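Local atomic coordinates of beta-galactosidase (PDB entry 3OGR), a protein that probably hydrolyses terminal non-reducing beta-D-galactose residues in beta-D-galactosides, as a glycoside hydrolase of family 35. Residues A[74-79]-A[112-117]; A[118-123]-A[789-794]; A[321-326]-A[340-345]. All coordinates share one frame; numbering follows the deposited sequence.

Contact 1: A[74-79]-A[112-117]; sequences SFYVDW and LARPGP. With GAL (beta-D-galactopyranose), chain E.
Ser74 lies beside Leu112 in two neighbouring parallel strands, its CB and OG against the leucine CD2 while OG also draws close to the side chain of Arg114; the hydroxyl itself is bonded to Glu46. Phe75 N then donates to Leu112 O (3.0 Å) and Phe75 O accepts from Arg114 N (2.8 Å), the two bonds by which a parallel strand reaches either side of its partner, here Ala113. With chi1 at 69°, Phe75 CG sits between the backbone N and the carbonyl carbon, which brings CZ to 3.6 Å from Ala113 CB. On the other sheet face Tyr76 carries the guanidinium of Arg114 flat on its ring, centres 4.0 Å apart and planes 19° from parallel. Salt bridges from Arg114 to Glu46 and Glu278 help hold that plane in place, and Tyr76 OH accepts from galactose O3 at 2.8 Å while also pairing with Asn179. Val77 N closes the pairing with a longer bond to Arg114 O (3.3 Å). Beyond it the strands part, and one water joins Val77 O, Trp79 N and Pro117 O. Trp79 CE3 rests on CB of Pro117 (3.7 Å), whose peptide bond to Gly116 is cis. Adjacent parallel strands whose C-terminal ends deliver sugar-binding side chains are the hallmark of a TIM-barrel glycosidase.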
loop_
_atom_site.group_PDB
_atom_site.type_symbol
_atom_site.label_atom_id
_atom_site.label_comp_id
_atom_site.label_asym_id
_atom_site.label_seq_id
_atom_site.Cartn_x
_atom_site.Cartn_y
_atom_site.Cartn_z
ATOM N N SER A 74 0.177 -6.565 7.412
ATOM C CA SER A 74 -0.163 -7.679 6.497
ATOM C C SER A 74 0.594 -7.465 5.236
ATOM O O SER A 74 0.651 -6.332 4.753
ATOM C CB SER A 74 -1.674 -7.693 6.302
ATOM O OG SER A 74 -2.040 -8.554 5.257
ATOM N N PHE A 75 1.194 -8.515 4.665
ATOM C CA PHE A 75 1.986 -8.322 3.458
ATOM C C PHE A 75 1.767 -9.456 2.468
ATOM O O PHE A 75 1.635 -10.631 2.855
ATOM C CB PHE A 75 3.504 -8.211 3.800
ATOM C CG PHE A 75 4.156 -9.493 4.297
ATOM C CD1 PHE A 75 4.014 -9.916 5.603
ATOM C CD2 PHE A 75 4.923 -10.268 3.414
ATOM C CE1 PHE A 75 4.677 -11.101 6.042
ATOM C CE2 PHE A 75 5.532 -11.484 3.834
ATOM C CZ PHE A 75 5.409 -11.870 5.167
ATOM N N TYR A 76 1.779 -9.090 1.194
ATOM C CA TYR A 76 1.920 -10.053 0.102
ATOM C C TYR A 76 3.358 -10.345 -0.223
ATOM O O TYR A 76 4.295 -9.510 0.025
ATOM C CB TYR A 76 1.247 -9.500 -1.214
ATOM C CG TYR A 76 -0.263 -9.535 -1.223
ATOM C CD1 TYR A 76 -1.006 -10.701 -0.845
ATOM C CD2 TYR A 76 -0.959 -8.443 -1.787
ATOM C CE1 TYR A 76 -2.459 -10.698 -0.970
ATOM C CE2 TYR A 76 -2.351 -8.463 -1.933
ATOM C CZ TYR A 76 -3.084 -9.574 -1.504
ATOM O OH TYR A 76 -4.446 -9.563 -1.618
ATOM N N VAL A 77 3.552 -11.516 -0.851
ATOM C CA VAL A 77 4.812 -11.805 -1.560
ATOM C C VAL A 77 4.462 -11.985 -3.027
ATOM O O VAL A 77 3.445 -12.615 -3.331
ATOM C CB VAL A 77 5.481 -13.053 -0.985
ATOM C CG1 VAL A 77 6.877 -13.311 -1.692
ATOM C CG2 VAL A 77 5.707 -12.814 0.492
ATOM N N ASP A 78 5.280 -11.374 -3.904
ATOM C CA ASP A 78 5.021 -11.445 -5.355
ATOM C C ASP A 78 5.913 -12.528 -6.001
ATOM O O ASP A 78 7.122 -12.344 -6.187
ATOM C CB ASP A 78 5.283 -10.080 -5.940
ATOM C CG ASP A 78 4.950 -9.988 -7.438
ATOM O OD1 ASP A 78 4.592 -10.968 -8.119
ATOM O OD2 ASP A 78 5.041 -8.810 -7.956
ATOM N N TRP A 79 5.292 -13.695 -6.260
ATOM C CA TRP A 79 6.004 -14.836 -6.857
ATOM C C TRP A 79 6.749 -14.448 -8.141
ATOM O O TRP A 79 7.893 -14.862 -8.340
ATOM C CB TRP A 79 4.902 -15.897 -7.112
ATOM C CG TRP A 79 5.354 -17.152 -7.832
ATOM C CD1 TRP A 79 6.656 -17.620 -8.032
ATOM C CD2 TRP A 79 4.458 -18.129 -8.391
ATOM N NE1 TRP A 79 6.607 -18.841 -8.712
ATOM C CE2 TRP A 79 5.280 -19.175 -8.960
ATOM C CE3 TRP A 79 3.084 -18.222 -8.465
ATOM C CZ2 TRP A 79 4.710 -20.292 -9.593
ATOM C CZ3 TRP A 79 2.495 -19.342 -9.115
ATOM C CH2 TRP A 79 3.328 -20.354 -9.649
ATOM N N LEU A 112 1.074 -10.693 9.391
ATOM C CA LEU A 112 0.186 -11.652 8.697
ATOM C C LEU A 112 0.829 -11.832 7.310
ATOM O O LEU A 112 0.888 -10.839 6.510
ATOM C CB LEU A 112 -1.248 -11.012 8.608
ATOM C CG LEU A 112 -2.158 -11.572 7.458
ATOM C CD1 LEU A 112 -2.272 -13.138 7.498
ATOM C CD2 LEU A 112 -3.549 -10.978 7.640
ATOM N N ALA A 113 1.321 -13.039 7.018
ATOM C CA ALA A 113 1.985 -13.328 5.754
ATOM C C ALA A 113 0.999 -13.872 4.710
ATOM O O ALA A 113 0.195 -14.764 5.041
ATOM C CB ALA A 113 3.067 -14.408 6.032
ATOM N N ARG A 114 0.987 -13.264 3.513
ATOM C CA ARG A 114 0.022 -13.648 2.486
ATOM C C ARG A 114 0.804 -13.910 1.191
ATOM O O ARG A 114 0.874 -13.048 0.279
ATOM C CB ARG A 114 -1.046 -12.501 2.283
ATOM C CG ARG A 114 -1.545 -11.923 3.654
ATOM C CD ARG A 114 -2.869 -11.213 3.559
ATOM N NE ARG A 114 -2.812 -10.052 2.694
ATOM C CZ ARG A 114 -3.849 -9.685 1.943
ATOM N NH1 ARG A 114 -4.997 -10.446 1.849
ATOM N NH2 ARG A 114 -3.792 -8.516 1.267
ATOM N N PRO A 115 1.430 -15.075 1.073
ATOM C CA PRO A 115 2.339 -15.278 -0.053
ATOM C C PRO A 115 1.700 -15.803 -1.337
ATOM O O PRO A 115 2.413 -16.094 -2.305
ATOM C CB PRO A 115 3.348 -16.304 0.469
ATOM C CG PRO A 115 2.468 -17.151 1.425
ATOM C CD PRO A 115 1.530 -16.136 2.093
ATOM N N GLY A 116 0.366 -15.942 -1.376
ATOM C CA GLY A 116 -0.259 -16.441 -2.589
ATOM C C GLY A 116 -0.438 -17.945 -2.568
ATOM O O GLY A 116 -0.896 -18.536 -1.604
ATOM N N PRO A 117 -0.051 -18.605 -3.668
ATOM C CA PRO A 117 0.724 -18.082 -4.810
ATOM C C PRO A 117 0.041 -16.951 -5.576
ATOM O O PRO A 117 0.748 -16.098 -6.108
ATOM C CB PRO A 117 0.813 -19.335 -5.732
ATOM C CG PRO A 117 0.702 -20.507 -4.875
ATOM C CD PRO A 117 -0.082 -20.085 -3.631
HETATM C C1 GAL E . -8.875 -7.103 -3.125
HETATM C C2 GAL E . -7.670 -8.025 -3.502
HETATM C C3 GAL E . -6.366 -7.262 -3.389
HETATM C C4 GAL E . -6.431 -5.979 -4.228
HETATM C C5 GAL E . -7.658 -5.186 -3.788
HETATM C C6 GAL E . -7.939 -3.932 -4.644
HETATM O O1 GAL E . -10.126 -7.644 -3.550
HETATM O O2 GAL E . -7.641 -9.109 -2.577
HETATM O O3 GAL E . -5.298 -8.066 -3.867
HETATM O O4 GAL E . -6.580 -6.379 -5.589
HETATM O O5 GAL E . -8.844 -5.987 -3.964
HETATM O O6 GAL E . -6.858 -3.017 -4.477
HETATM O O HOH W 1 2.525 -13.920 -5.674
#

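Contact 2: A[118-123]-A[789-794]; sequences YINAEV and ENWTTG. With GAL (beta-D-galactopyranose), chain E.
The amide of Asn120 and the carboxylate of Glu789 lie stacked, their planes 22° apart, with Asn120 OD1 3.3 Å from Glu789 CD. At the rim of the Trp791 ring, in its plane, comes the same amide, Asn120 OD1 standing 3.6 Å from Trp791 CD1; the indole NE1 is bonded to Glu180. One face of the Tyr118 ring takes the backbone N of Asn120, offset toward the rim, and Asn790 CB packs against Tyr118 CE1. Tyr118 OH works in both directions: it accepts a nearly straight bond from Asn790 N (2.7 Å, 165°) and donates to an in-plane lone pair of Asn120 OD1 at 2.6 Å. With OD1 so engaged, the amide is turned to present ND2 to galactose O4, 2.8 Å away. Glu789, extended beyond CG, reaches past the asparagine until its OE2 accepts from Glu122 N at 2.9 Å. Glu122 is instead bent at chi2 (75°), which folds its carboxylate back to the sugar, where OE1 accepts from O6 and OE2 from O4. Ala121 N adds a bond to O3. The two carboxylates come within 3.7 Å at their OE2 atoms, and a water donates to both, to Glu122 OE2 and Glu789 OE1. Such bridging probably eases the repulsion between like charges. The distant loop 789-794 thus supplies a second shell: Asn790 N, through Tyr118, helps orient the Asn120 amide, and Glu789 bonds the backbone N of Glu122, which probably steadies the groups that recognise galactose O4 and O6.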
loop_
_atom_site.group_PDB
_atom_site.type_symbol
_atom_site.label_atom_id
_atom_site.label_comp_id
_atom_site.label_asym_id
_atom_site.label_seq_id
_atom_site.Cartn_x
_atom_site.Cartn_y
_atom_site.Cartn_z
ATOM N N TYR A 118 -1.290 -16.985 -5.682
ATOM C CA TYR A 118 -1.971 -15.906 -6.368
ATOM C C TYR A 118 -2.279 -14.801 -5.338
ATOM O O TYR A 118 -2.827 -15.067 -4.264
ATOM C CB TYR A 118 -3.323 -16.398 -6.961
ATOM C CG TYR A 118 -3.951 -15.294 -7.780
ATOM C CD1 TYR A 118 -3.337 -14.936 -9.011
ATOM C CD2 TYR A 118 -5.030 -14.590 -7.316
ATOM C CE1 TYR A 118 -3.841 -13.904 -9.756
ATOM C CE2 TYR A 118 -5.547 -13.507 -8.057
ATOM C CZ TYR A 118 -4.928 -13.200 -9.281
ATOM O OH TYR A 118 -5.325 -12.089 -9.995
ATOM N N ILE A 119 -1.927 -13.545 -5.696
ATOM C CA ILE A 119 -2.157 -12.406 -4.748
ATOM C C ILE A 119 -3.043 -11.277 -5.290
ATOM O O ILE A 119 -3.568 -10.504 -4.519
ATOM C CB ILE A 119 -0.772 -11.789 -4.212
ATOM C CG1 ILE A 119 0.066 -11.256 -5.378
ATOM C CG2 ILE A 119 -0.058 -12.815 -3.375
ATOM C CD1 ILE A 119 1.154 -10.293 -4.889
ATOM N N ASN A 120 -3.215 -11.237 -6.603
ATOM C CA ASN A 120 -4.000 -10.163 -7.293
ATOM C C ASN A 120 -3.196 -8.863 -7.116
ATOM O O ASN A 120 -2.187 -8.708 -7.819
ATOM C CB ASN A 120 -5.481 -10.098 -6.791
ATOM C CG ASN A 120 -6.407 -9.529 -7.819
ATOM O OD1 ASN A 120 -6.534 -10.101 -8.933
ATOM N ND2 ASN A 120 -7.036 -8.342 -7.488
ATOM N N ALA A 121 -3.607 -7.943 -6.205
ATOM C CA ALA A 121 -2.688 -6.890 -5.703
ATOM C C ALA A 121 -2.331 -5.809 -6.678
ATOM O O ALA A 121 -1.469 -4.952 -6.421
ATOM C CB ALA A 121 -1.375 -7.475 -5.092
ATOM N N GLU A 122 -3.034 -5.782 -7.800
ATOM C CA GLU A 122 -2.684 -4.848 -8.920
ATOM C C GLU A 122 -1.213 -4.999 -9.350
ATOM O O GLU A 122 -0.591 -4.059 -9.819
ATOM C CB GLU A 122 -2.999 -3.377 -8.568
ATOM C CG GLU A 122 -4.562 -3.187 -8.504
ATOM C CD GLU A 122 -5.223 -3.770 -7.272
ATOM O OE1 GLU A 122 -4.812 -3.400 -6.125
ATOM O OE2 GLU A 122 -6.219 -4.571 -7.428
ATOM N N VAL A 123 -0.710 -6.225 -9.227
ATOM C CA VAL A 123 0.651 -6.513 -9.770
ATOM C C VAL A 123 0.527 -7.338 -11.050
ATOM O O VAL A 123 -0.509 -7.995 -11.295
ATOM C CB VAL A 123 1.573 -7.273 -8.730
ATOM C CG1 VAL A 123 1.751 -6.480 -7.457
ATOM C CG2 VAL A 123 1.167 -8.728 -8.504
ATOM N N GLU A 789 -4.313 -9.589 -14.325
ATOM C CA GLU A 789 -4.700 -10.434 -13.203
ATOM C C GLU A 789 -5.580 -11.628 -13.609
ATOM O O GLU A 789 -5.952 -11.769 -14.789
ATOM C CB GLU A 789 -5.430 -9.572 -12.175
ATOM C CG GLU A 789 -4.501 -8.584 -11.488
ATOM C CD GLU A 789 -5.262 -7.629 -10.631
ATOM O OE1 GLU A 789 -6.354 -7.170 -11.047
ATOM O OE2 GLU A 789 -4.758 -7.261 -9.547
ATOM N N ASN A 790 -5.851 -12.505 -12.629
ATOM C CA ASN A 790 -6.640 -13.720 -12.860
ATOM C C ASN A 790 -7.590 -13.849 -11.697
ATOM O O ASN A 790 -7.552 -14.858 -10.959
ATOM C CB ASN A 790 -5.681 -14.918 -12.903
ATOM C CG ASN A 790 -6.248 -16.043 -13.709
ATOM O OD1 ASN A 790 -5.879 -16.235 -14.846
ATOM N ND2 ASN A 790 -7.026 -16.904 -13.063
ATOM N N TRP A 791 -8.441 -12.835 -11.515
ATOM C CA TRP A 791 -9.205 -12.785 -10.303
ATOM C C TRP A 791 -10.358 -13.780 -10.299
ATOM O O TRP A 791 -10.894 -14.071 -9.200
ATOM C CB TRP A 791 -9.687 -11.336 -10.011
ATOM C CG TRP A 791 -10.385 -11.232 -8.705
ATOM C CD1 TRP A 791 -9.825 -10.804 -7.560
ATOM C CD2 TRP A 791 -11.810 -11.472 -8.420
ATOM N NE1 TRP A 791 -10.769 -10.805 -6.525
ATOM C CE2 TRP A 791 -11.991 -11.224 -7.019
ATOM C CE3 TRP A 791 -12.932 -11.940 -9.202
ATOM C CZ2 TRP A 791 -13.245 -11.402 -6.363
ATOM C CZ3 TRP A 791 -14.217 -12.119 -8.537
ATOM C CH2 TRP A 791 -14.340 -11.849 -7.135
ATOM N N THR A 792 -10.816 -14.256 -11.459
ATOM C CA THR A 792 -11.899 -15.273 -11.471
ATOM C C THR A 792 -11.343 -16.614 -11.864
ATOM O O THR A 792 -10.957 -16.835 -13.020
ATOM C CB THR A 792 -12.956 -14.846 -12.533
ATOM O OG1 THR A 792 -13.451 -13.563 -12.178
ATOM C CG2 THR A 792 -14.162 -15.861 -12.598
ATOM N N THR A 793 -11.278 -17.527 -10.901
ATOM C CA THR A 793 -10.758 -18.850 -11.150
ATOM C C THR A 793 -11.538 -19.490 -12.301
ATOM O O THR A 793 -12.823 -19.478 -12.316
ATOM C CB THR A 793 -10.972 -19.673 -9.905
ATOM O OG1 THR A 793 -10.102 -19.137 -8.887
ATOM C CG2 THR A 793 -10.727 -21.147 -10.126
ATOM N N GLY A 794 -10.825 -20.144 -13.219
ATOM C CA GLY A 794 -11.514 -20.768 -14.394
ATOM C C GLY A 794 -11.454 -19.921 -15.615
ATOM O O GLY A 794 -11.728 -20.408 -16.704
HETATM C C1 GAL E . -8.875 -7.103 -3.125
HETATM C C2 GAL E . -7.670 -8.025 -3.502
HETATM C C3 GAL E . -6.366 -7.262 -3.389
HETATM C C4 GAL E . -6.431 -5.979 -4.228
HETATM C C5 GAL E . -7.658 -5.186 -3.788
HETATM C C6 GAL E . -7.939 -3.932 -4.644
HETATM O O1 GAL E . -10.126 -7.644 -3.550
HETATM O O2 GAL E . -7.641 -9.109 -2.577
HETATM O O3 GAL E . -5.298 -8.066 -3.867
HETATM O O4 GAL E . -6.580 -6.379 -5.589
HETATM O O5 GAL E . -8.844 -5.987 -3.964
HETATM O O6 GAL E . -6.858 -3.017 -4.477
HETATM O O HOH W 2 -7.458 -5.281 -9.533
#

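Contact 3: A[321-326]-A[340-345]; sequences IYMTFG and TSYDYG. With GAL (beta-D-galactopyranose), chain E.
Met323 packs into the angle formed by Tyr342 and Tyr344, its CG over the face of the Tyr344 ring in a CH-pi contact, 3.7 Å from the centroid and 15° off the normal. The same methylene touches Tyr342 CE2 at 3.7 Å. Bends at chi2 and chi3 curl the thioether back, placing SD over one face of the neighbouring Tyr322 ring and giving Met-aromatic contacts to Tyr342 and Tyr344. Those two rings also meet, Tyr344 CD1 standing over the rim of a Tyr342 face. Tyr322 turns its edge toward the face of Tyr344 in an offset edge-to-face pair, planes 75° apart and centroids 5.5 Å. A cis peptide bond joins Tyr322 to Met323, where the chain turns a corner. Farther along, Gly326 packs against the backbone of Tyr342: its CA approaches Tyr342 O at 3.1 Å, and its O reaches the Tyr342 ring edge in plane. The space is too tight there for a side chain. A water links Gly326 N to Asp343 O. Asp343 itself anchors the bend of the second segment: its N donates to Ser341 OG, an ST turn, and its OD2 accepts from Gly345 N, an Asx turn, while OD1 accepts from Glu350 N and Arg356 forms a salt bridge to OD2. At the polar edge, Tyr322 OH donates to Tyr342 OH (2.8 Å), and Tyr342 OH in turn is bonded to Glu122 OE1. Tyr344 OH donates to galactose O6 at 2.7 Å, the oxygen lying near the ring plane. The phenols thus form two polar arms from an apolar core: one binds the sugar's hydroxymethyl oxygen directly, and the other runs through Tyr342 to Glu122 OE1, so both arms converge on one sugar hydroxyl.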
loop_
_atom_site.group_PDB
_atom_site.type_symbol
_atom_site.label_atom_id
_atom_site.label_comp_id
_atom_site.label_asym_id
_atom_site.label_seq_id
_atom_site.Cartn_x
_atom_site.Cartn_y
_atom_site.Cartn_z
ATOM N N ILE A 321 -6.139 -2.819 7.173
ATOM C CA ILE A 321 -6.450 -1.715 6.251
ATOM C C ILE A 321 -5.582 -1.833 5.021
ATOM O O ILE A 321 -4.335 -1.739 5.096
ATOM C CB ILE A 321 -6.134 -0.360 6.996
ATOM C CG1 ILE A 321 -6.989 -0.199 8.284
ATOM C CG2 ILE A 321 -6.405 0.776 6.030
ATOM C CD1 ILE A 321 -8.521 -0.518 8.081
ATOM N N TYR A 322 -6.234 -2.064 3.844
ATOM C CA TYR A 322 -5.529 -2.247 2.594
ATOM C C TYR A 322 -5.775 -1.010 1.707
ATOM O O TYR A 322 -6.936 -0.778 1.398
ATOM C CB TYR A 322 -6.096 -3.518 1.891
ATOM C CG TYR A 322 -5.373 -3.867 0.600
ATOM C CD1 TYR A 322 -5.483 -3.088 -0.547
ATOM C CD2 TYR A 322 -4.543 -5.027 0.524
ATOM C CE1 TYR A 322 -4.787 -3.379 -1.709
ATOM C CE2 TYR A 322 -3.837 -5.339 -0.645
ATOM C CZ TYR A 322 -3.939 -4.510 -1.741
ATOM O OH TYR A 322 -3.190 -4.817 -2.866
ATOM N N MET A 323 -4.760 -0.261 1.281
ATOM C CA MET A 323 -3.342 -0.289 1.772
ATOM C C MET A 323 -3.224 0.690 2.928
ATOM O O MET A 323 -4.032 1.649 3.070
ATOM C CB MET A 323 -2.427 0.233 0.648
ATOM C CG MET A 323 -2.461 -0.689 -0.596
ATOM S SD MET A 323 -1.889 -2.329 -0.298
ATOM C CE MET A 323 -0.128 -2.029 0.042
ATOM N N THR A 324 -2.165 0.473 3.716
ATOM C CA THR A 324 -1.744 1.495 4.714
ATOM C C THR A 324 -0.565 2.278 4.172
ATOM O O THR A 324 -0.525 3.491 4.290
ATOM C CB THR A 324 -1.510 0.822 6.069
ATOM O OG1 THR A 324 -2.798 0.361 6.556
ATOM C CG2 THR A 324 -0.990 1.801 7.141
ATOM N N PHE A 325 0.430 1.593 3.557
ATOM C CA PHE A 325 1.472 2.207 2.772
ATOM C C PHE A 325 1.542 1.425 1.453
ATOM O O PHE A 325 1.716 0.212 1.482
ATOM C CB PHE A 325 2.847 2.117 3.467
ATOM C CG PHE A 325 3.982 2.460 2.555
ATOM C CD1 PHE A 325 4.145 3.779 2.077
ATOM C CD2 PHE A 325 4.834 1.446 2.076
ATOM C CE1 PHE A 325 5.238 4.106 1.172
ATOM C CE2 PHE A 325 5.925 1.769 1.206
ATOM C CZ PHE A 325 6.083 3.100 0.733
ATOM N N GLY A 326 1.357 2.131 0.317
ATOM C CA GLY A 326 1.264 1.499 -0.995
ATOM C C GLY A 326 2.614 1.325 -1.692
ATOM O O GLY A 326 2.865 0.296 -2.283
ATOM N N THR A 340 2.504 3.625 -12.674
ATOM C CA THR A 340 3.654 3.435 -11.827
ATOM C C THR A 340 3.326 3.611 -10.343
ATOM O O THR A 340 3.736 2.788 -9.524
ATOM C CB THR A 340 4.826 4.370 -12.208
ATOM O OG1 THR A 340 5.058 4.229 -13.604
ATOM C CG2 THR A 340 6.091 3.911 -11.487
ATOM N N SER A 341 2.625 4.674 -9.973
ATOM C CA SER A 341 2.374 4.922 -8.571
ATOM C C SER A 341 1.421 3.891 -7.970
ATOM O O SER A 341 0.461 3.465 -8.570
ATOM C CB SER A 341 1.635 6.264 -8.480
ATOM O OG SER A 341 1.396 6.636 -7.107
ATOM N N TYR A 342 1.723 3.456 -6.743
ATOM C CA TYR A 342 0.696 2.694 -5.984
ATOM C C TYR A 342 0.466 3.455 -4.642
ATOM O O TYR A 342 0.273 2.867 -3.587
ATOM C CB TYR A 342 1.173 1.254 -5.704
ATOM C CG TYR A 342 0.005 0.342 -5.356
ATOM C CD1 TYR A 342 -1.025 0.118 -6.242
ATOM C CD2 TYR A 342 0.080 -0.455 -4.151
ATOM C CE1 TYR A 342 -2.066 -0.854 -5.989
ATOM C CE2 TYR A 342 -0.948 -1.377 -3.900
ATOM C CZ TYR A 342 -2.002 -1.574 -4.794
ATOM O OH TYR A 342 -2.924 -2.546 -4.521
ATOM N N ASP A 343 0.383 4.791 -4.727
ATOM C CA ASP A 343 0.125 5.563 -3.508
ATOM C C ASP A 343 -1.165 5.120 -2.847
ATOM O O ASP A 343 -1.285 5.086 -1.659
ATOM C CB ASP A 343 0.035 7.050 -3.887
ATOM C CG ASP A 343 -0.355 7.954 -2.710
ATOM O OD1 ASP A 343 0.553 8.436 -1.982
ATOM O OD2 ASP A 343 -1.562 8.144 -2.502
ATOM N N TYR A 344 -2.151 4.807 -3.703
ATOM C CA TYR A 344 -3.429 4.198 -3.278
ATOM C C TYR A 344 -4.314 5.188 -2.502
ATOM O O TYR A 344 -5.403 4.813 -2.052
ATOM C CB TYR A 344 -3.154 2.956 -2.351
ATOM C CG TYR A 344 -4.222 1.891 -2.444
ATOM C CD1 TYR A 344 -4.250 1.005 -3.496
ATOM C CD2 TYR A 344 -5.210 1.801 -1.489
ATOM C CE1 TYR A 344 -5.222 0.008 -3.583
ATOM C CE2 TYR A 344 -6.207 0.801 -1.548
ATOM C CZ TYR A 344 -6.234 -0.059 -2.630
ATOM O OH TYR A 344 -7.244 -1.019 -2.739
ATOM N N GLY A 345 -3.880 6.483 -2.427
ATOM C CA GLY A 345 -4.643 7.402 -1.519
ATOM C C GLY A 345 -4.552 6.965 -0.060
ATOM O O GLY A 345 -5.367 7.388 0.746
HETATM C C1 GAL E . -8.875 -7.103 -3.125
HETATM C C2 GAL E . -7.670 -8.025 -3.502
HETATM C C3 GAL E . -6.366 -7.262 -3.389
HETATM C C4 GAL E . -6.431 -5.979 -4.228
HETATM C C5 GAL E . -7.658 -5.186 -3.788
HETATM C C6 GAL E . -7.939 -3.932 -4.644
HETATM O O1 GAL E . -10.126 -7.644 -3.550
HETATM O O2 GAL E . -7.641 -9.109 -2.577
HETATM O O3 GAL E . -5.298 -8.066 -3.867
HETATM O O4 GAL E . -6.580 -6.379 -5.589
HETATM O O5 GAL E . -8.844 -5.987 -3.964
HETATM O O6 GAL E . -6.858 -3.017 -4.477
HETATM O O HOH W 3 1.112 4.858 -0.174
#

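From the N terminus, contact 1 comes first, joining strand 72-76 to strand 110-116 and closing a loop that includes helix 98-107. Residues 118-123 follow at once, opening contact 2, which closes only at 789-794 and so ties the TIM barrel to a distant loop between strands 775-782 and 803-811. Contact 3 is nested inside that long loop and closes a short one after strand 318-321; contact 1 stands in series before both. All three touch the galactose. Tyr76 packs on Ala121 and on Tyr322, while Glu122 meets Tyr342, joining contacts 2 and 3 beside the sugar.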